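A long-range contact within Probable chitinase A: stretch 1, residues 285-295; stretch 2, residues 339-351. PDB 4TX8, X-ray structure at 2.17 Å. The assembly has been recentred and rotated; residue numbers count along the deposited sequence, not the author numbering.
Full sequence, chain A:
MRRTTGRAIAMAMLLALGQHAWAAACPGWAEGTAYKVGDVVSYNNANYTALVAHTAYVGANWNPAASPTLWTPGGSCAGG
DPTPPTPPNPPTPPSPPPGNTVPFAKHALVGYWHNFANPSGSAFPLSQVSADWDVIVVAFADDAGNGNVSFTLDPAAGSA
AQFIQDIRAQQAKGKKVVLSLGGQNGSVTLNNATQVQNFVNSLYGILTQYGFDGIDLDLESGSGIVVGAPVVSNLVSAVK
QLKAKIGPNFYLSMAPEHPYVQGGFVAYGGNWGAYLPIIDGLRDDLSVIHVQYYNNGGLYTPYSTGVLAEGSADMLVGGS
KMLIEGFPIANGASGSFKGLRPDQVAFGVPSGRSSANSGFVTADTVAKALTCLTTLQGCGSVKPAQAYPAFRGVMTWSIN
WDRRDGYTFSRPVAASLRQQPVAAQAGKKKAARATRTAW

Stretch 1, residues 285-295: DLSVIHVQYYN
Stretch 2 (339-351) GLRPDQVAFGVPS

The parallel pairing of these two strands loosens in the middle. The amide of V291 lies 3.9 Å from A346 O, too far for the usual ladder bond. A346 O is instead served by a water, which donates to it at 2.9 Å and also hydrogen-bonds to Y293 OH at 2.6 Å. The CA of H290 approaches the same oxygen, with H290 CA to A346 O at 3.3 Å in a nearly straight CA-H...O contact.

The strands run in the same direction, with their axes 32° apart and 4.4 Å at closest approach. I289 pairs with V345, their CA atoms 5.2 Å apart. Q292 pairs with G348, CA to CA 4.5 Å. Backbone angles (phi/psi) are extended: -108/126 at I289, -140/170 at A346, -119/141 at F347 and -103/131 at G348.

Four backbone hydrogen bonds join the stretches. I289 N donates to Q344 O at 2.7 Å, and A346 N returns to I289 O at 3.0 Å. Thus I289 bonds to the residues before and after V345, as parallel strands require. Beyond the loose section, G348 N donates to V291 O at 2.8 Å, with a bent angle of 141°. Y293 N then donates to G348 O at 2.9 Å.

Q344 anchors the start of the contact. Its side chain (chi1 m, chi2 t, chi3 -69°) sends NE2 to L286 O at 2.9 Å, almost perfectly in line. Its other end, OE1, accepts from R341 N at 3.1 Å, so the amide group links the strand entry to its own turn. That turn is a short 3-10 segment, 342-344, in which Q344 N donates to R341 O at 2.9 Å and V345 N to P342 O at 3.1 Å. R341, just before the turn, forms a salt bridge with D343 inside it, R341 NE to D343 OD2 at 2.8 Å. A second water hydrogen-bonds to both S287 O, at 2.7 Å, and D343 OD1, at 2.8 Å, and so bridges the stretches.

Apolar side chains pack around this framework. I289 (t, t) and V345 (t) point to the same face of the sheet. I289 CG2 reaches L340 CD1 at 3.7 Å, and L286 CD2 comes within 3.9 Å of that same methyl. V288 (p) points sideways and places CG2 3.7 Å from A346 CB. H290 and A346 share the other face, with H290 CB 4.0 Å from A346 CB, but the imidazole leads away.

G348 has no side chain, and an ideal CB there would lie 2.9 Å from V291 O, a clash.

Two tyrosines finish the contact. Y293 (m, chi2 -81°) brings CE2 to 3.5 Å from F347 CB, while the F347 side chain (p) leads away. Y294 (p, chi2 -83°) points toward the second strand; its CD1 lies 3.6 Å from P350 CD. G348 O sits at the edge of both tyrosine rings, near their planes. Together the stretches bury 678 Å², both sides summed.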

# COMPACT_ATOMS: atom_id res chain seq x y z
N ASP A 285 -5.94 -1.55 -17.78
CA ASP A 285 -5.68 -2.73 -16.96
C ASP A 285 -5.55 -2.39 -15.47
O ASP A 285 -5.57 -3.29 -14.63
CB ASP A 285 -4.42 -3.43 -17.44
CG ASP A 285 -4.54 -3.91 -18.87
OD1 ASP A 285 -5.53 -4.60 -19.17
OD2 ASP A 285 -3.65 -3.59 -19.69
N LEU A 286 -5.40 -1.11 -15.16
CA LEU A 286 -5.15 -0.67 -13.79
C LEU A 286 -6.37 -0.87 -12.89
O LEU A 286 -7.43 -0.28 -13.12
CB LEU A 286 -4.73 0.80 -13.79
CG LEU A 286 -4.47 1.47 -12.44
CD1 LEU A 286 -3.33 0.79 -11.70
CD2 LEU A 286 -4.18 2.95 -12.64
N SER A 287 -6.21 -1.69 -11.85
CA SER A 287 -7.28 -1.90 -10.88
C SER A 287 -7.37 -0.72 -9.92
O SER A 287 -8.46 -0.18 -9.68
CB SER A 287 -7.07 -3.19 -10.09
OG SER A 287 -6.81 -4.29 -10.95
N VAL A 288 -6.23 -0.32 -9.36
CA VAL A 288 -6.17 0.86 -8.51
C VAL A 288 -4.75 1.42 -8.42
O VAL A 288 -3.79 0.67 -8.32
CB VAL A 288 -6.70 0.57 -7.07
CG1 VAL A 288 -5.91 -0.56 -6.42
CG2 VAL A 288 -6.66 1.83 -6.21
N ILE A 289 -4.62 2.74 -8.51
CA ILE A 289 -3.36 3.36 -8.17
C ILE A 289 -3.52 4.10 -6.85
O ILE A 289 -4.43 4.90 -6.68
CB ILE A 289 -2.86 4.33 -9.27
CG1 ILE A 289 -1.59 5.05 -8.79
CG2 ILE A 289 -3.94 5.33 -9.66
CD1 ILE A 289 -0.93 5.91 -9.84
N HIS A 290 -2.64 3.79 -5.90
CA HIS A 290 -2.63 4.49 -4.63
C HIS A 290 -1.27 5.12 -4.42
O HIS A 290 -0.33 4.48 -3.92
CB HIS A 290 -3.00 3.56 -3.47
CG HIS A 290 -2.57 2.14 -3.67
ND1 HIS A 290 -1.25 1.78 -3.87
CD2 HIS A 290 -3.28 0.99 -3.69
CE1 HIS A 290 -1.17 0.47 -4.01
NE2 HIS A 290 -2.38 -0.04 -3.90
N VAL A 291 -1.16 6.38 -4.82
CA VAL A 291 0.07 7.13 -4.71
C VAL A 291 0.48 7.25 -3.24
O VAL A 291 -0.37 7.40 -2.35
CB VAL A 291 -0.07 8.53 -5.36
CG1 VAL A 291 0.98 9.50 -4.85
CG2 VAL A 291 -0.00 8.41 -6.87
N GLN A 292 1.78 7.15 -2.98
CA GLN A 292 2.30 7.31 -1.63
C GLN A 292 2.44 8.80 -1.32
O GLN A 292 3.30 9.48 -1.85
CB GLN A 292 3.64 6.58 -1.49
CG GLN A 292 3.51 5.06 -1.68
CD GLN A 292 4.84 4.35 -1.87
OE1 GLN A 292 5.89 4.99 -1.93
NE2 GLN A 292 4.80 3.03 -1.95
N TYR A 293 1.57 9.30 -0.45
CA TYR A 293 1.63 10.69 -0.05
C TYR A 293 2.43 10.83 1.24
O TYR A 293 1.98 11.46 2.20
CB TYR A 293 0.22 11.27 0.11
CG TYR A 293 -0.56 11.25 -1.18
CD1 TYR A 293 -0.37 12.23 -2.14
CD2 TYR A 293 -1.47 10.23 -1.44
CE1 TYR A 293 -1.08 12.21 -3.33
CE2 TYR A 293 -2.18 10.21 -2.63
CZ TYR A 293 -1.98 11.20 -3.57
OH TYR A 293 -2.69 11.16 -4.75
N TYR A 294 3.62 10.24 1.26
CA TYR A 294 4.51 10.38 2.40
C TYR A 294 5.97 10.35 1.97
O TYR A 294 6.30 9.92 0.86
CB TYR A 294 4.25 9.30 3.45
CG TYR A 294 4.03 7.89 2.94
CD1 TYR A 294 2.78 7.48 2.48
CD2 TYR A 294 5.06 6.95 2.94
CE1 TYR A 294 2.57 6.19 2.02
CE2 TYR A 294 4.86 5.66 2.48
CZ TYR A 294 3.61 5.29 2.02
OH TYR A 294 3.39 4.01 1.57
N ASN A 295 6.84 10.82 2.87
CA ASN A 295 8.28 10.85 2.67
C ASN A 295 8.75 11.78 1.55
O ASN A 295 9.91 11.76 1.19
CB ASN A 295 8.82 9.44 2.38
CG ASN A 295 8.81 8.54 3.60
OD1 ASN A 295 8.67 9.01 4.73
ND2 ASN A 295 8.98 7.25 3.38
N GLY A 339 -7.35 11.84 -17.08
CA GLY A 339 -7.84 11.36 -15.80
C GLY A 339 -8.28 9.90 -15.80
O GLY A 339 -8.64 9.34 -16.84
N LEU A 340 -8.25 9.30 -14.62
CA LEU A 340 -8.70 7.92 -14.43
C LEU A 340 -10.10 7.90 -13.83
O LEU A 340 -10.59 8.91 -13.34
CB LEU A 340 -7.73 7.16 -13.51
CG LEU A 340 -6.29 7.01 -13.99
CD1 LEU A 340 -5.38 6.65 -12.82
CD2 LEU A 340 -6.20 5.96 -15.08
N ARG A 341 -10.73 6.73 -13.85
CA ARG A 341 -12.00 6.55 -13.15
C ARG A 341 -11.76 6.62 -11.65
O ARG A 341 -10.71 6.20 -11.17
CB ARG A 341 -12.65 5.22 -13.51
CG ARG A 341 -12.98 5.05 -14.98
CD ARG A 341 -13.81 3.79 -15.18
NE ARG A 341 -13.26 2.68 -14.42
CZ ARG A 341 -12.36 1.82 -14.90
NH1 ARG A 341 -11.93 1.95 -16.15
NH2 ARG A 341 -11.90 0.85 -14.14
N PRO A 342 -12.73 7.15 -10.89
CA PRO A 342 -12.63 7.18 -9.43
C PRO A 342 -12.39 5.80 -8.82
O PRO A 342 -11.68 5.71 -7.82
CB PRO A 342 -13.99 7.74 -9.00
CG PRO A 342 -14.42 8.59 -10.15
CD PRO A 342 -13.92 7.88 -11.38
N ASP A 343 -12.94 4.75 -9.42
CA ASP A 343 -12.75 3.40 -8.88
C ASP A 343 -11.32 2.90 -9.08
O ASP A 343 -10.96 1.83 -8.57
CB ASP A 343 -13.74 2.41 -9.52
CG ASP A 343 -13.54 2.25 -11.02
OD1 ASP A 343 -12.59 1.54 -11.42
OD2 ASP A 343 -14.34 2.80 -11.79
N GLN A 344 -10.51 3.66 -9.81
CA GLN A 344 -9.12 3.29 -10.06
C GLN A 344 -8.15 4.06 -9.17
O GLN A 344 -6.93 3.92 -9.29
CB GLN A 344 -8.74 3.55 -11.51
CG GLN A 344 -9.39 2.63 -12.52
CD GLN A 344 -8.99 2.99 -13.94
OE1 GLN A 344 -9.39 4.03 -14.46
NE2 GLN A 344 -8.19 2.14 -14.57
N VAL A 345 -8.69 4.90 -8.29
CA VAL A 345 -7.85 5.80 -7.51
C VAL A 345 -8.07 5.66 -6.01
O VAL A 345 -9.21 5.64 -5.53
CB VAL A 345 -8.08 7.27 -7.93
CG1 VAL A 345 -7.16 8.21 -7.16
CG2 VAL A 345 -7.87 7.44 -9.43
N ALA A 346 -6.97 5.56 -5.28
CA ALA A 346 -6.98 5.55 -3.83
C ALA A 346 -5.79 6.38 -3.35
O ALA A 346 -4.95 6.77 -4.17
CB ALA A 346 -6.91 4.13 -3.29
N PHE A 347 -5.71 6.68 -2.06
CA PHE A 347 -4.53 7.38 -1.57
C PHE A 347 -3.77 6.58 -0.52
O PHE A 347 -4.37 5.90 0.32
CB PHE A 347 -4.89 8.78 -1.03
CG PHE A 347 -5.97 8.80 0.02
CD1 PHE A 347 -5.68 8.50 1.34
CD2 PHE A 347 -7.26 9.20 -0.30
CE1 PHE A 347 -6.66 8.55 2.32
CE2 PHE A 347 -8.25 9.25 0.67
CZ PHE A 347 -7.95 8.93 1.98
N GLY A 348 -2.44 6.64 -0.59
CA GLY A 348 -1.57 5.91 0.32
C GLY A 348 -0.97 6.77 1.41
O GLY A 348 -0.43 7.85 1.15
N VAL A 349 -1.07 6.29 2.64
CA VAL A 349 -0.61 7.02 3.82
C VAL A 349 0.16 6.07 4.75
O VAL A 349 0.06 4.86 4.62
CB VAL A 349 -1.80 7.65 4.58
CG1 VAL A 349 -2.47 8.73 3.74
CG2 VAL A 349 -2.80 6.56 4.96
N PRO A 350 0.94 6.63 5.69
CA PRO A 350 1.57 5.77 6.72
C PRO A 350 0.53 5.29 7.73
O PRO A 350 -0.40 6.04 8.01
CB PRO A 350 2.59 6.70 7.38
CG PRO A 350 2.79 7.82 6.40
CD PRO A 350 1.47 8.00 5.74
N SER A 351 0.67 4.09 8.26
CA SER A 351 -0.32 3.59 9.21
C SER A 351 -0.11 4.20 10.59
O SER A 351 -1.02 4.22 11.41
CB SER A 351 -0.28 2.06 9.29
OG SER A 351 0.98 1.59 9.74
O HOH W 1 -11.00 -0.54 -10.51
O HOH W 2 -4.72 9.58 -4.65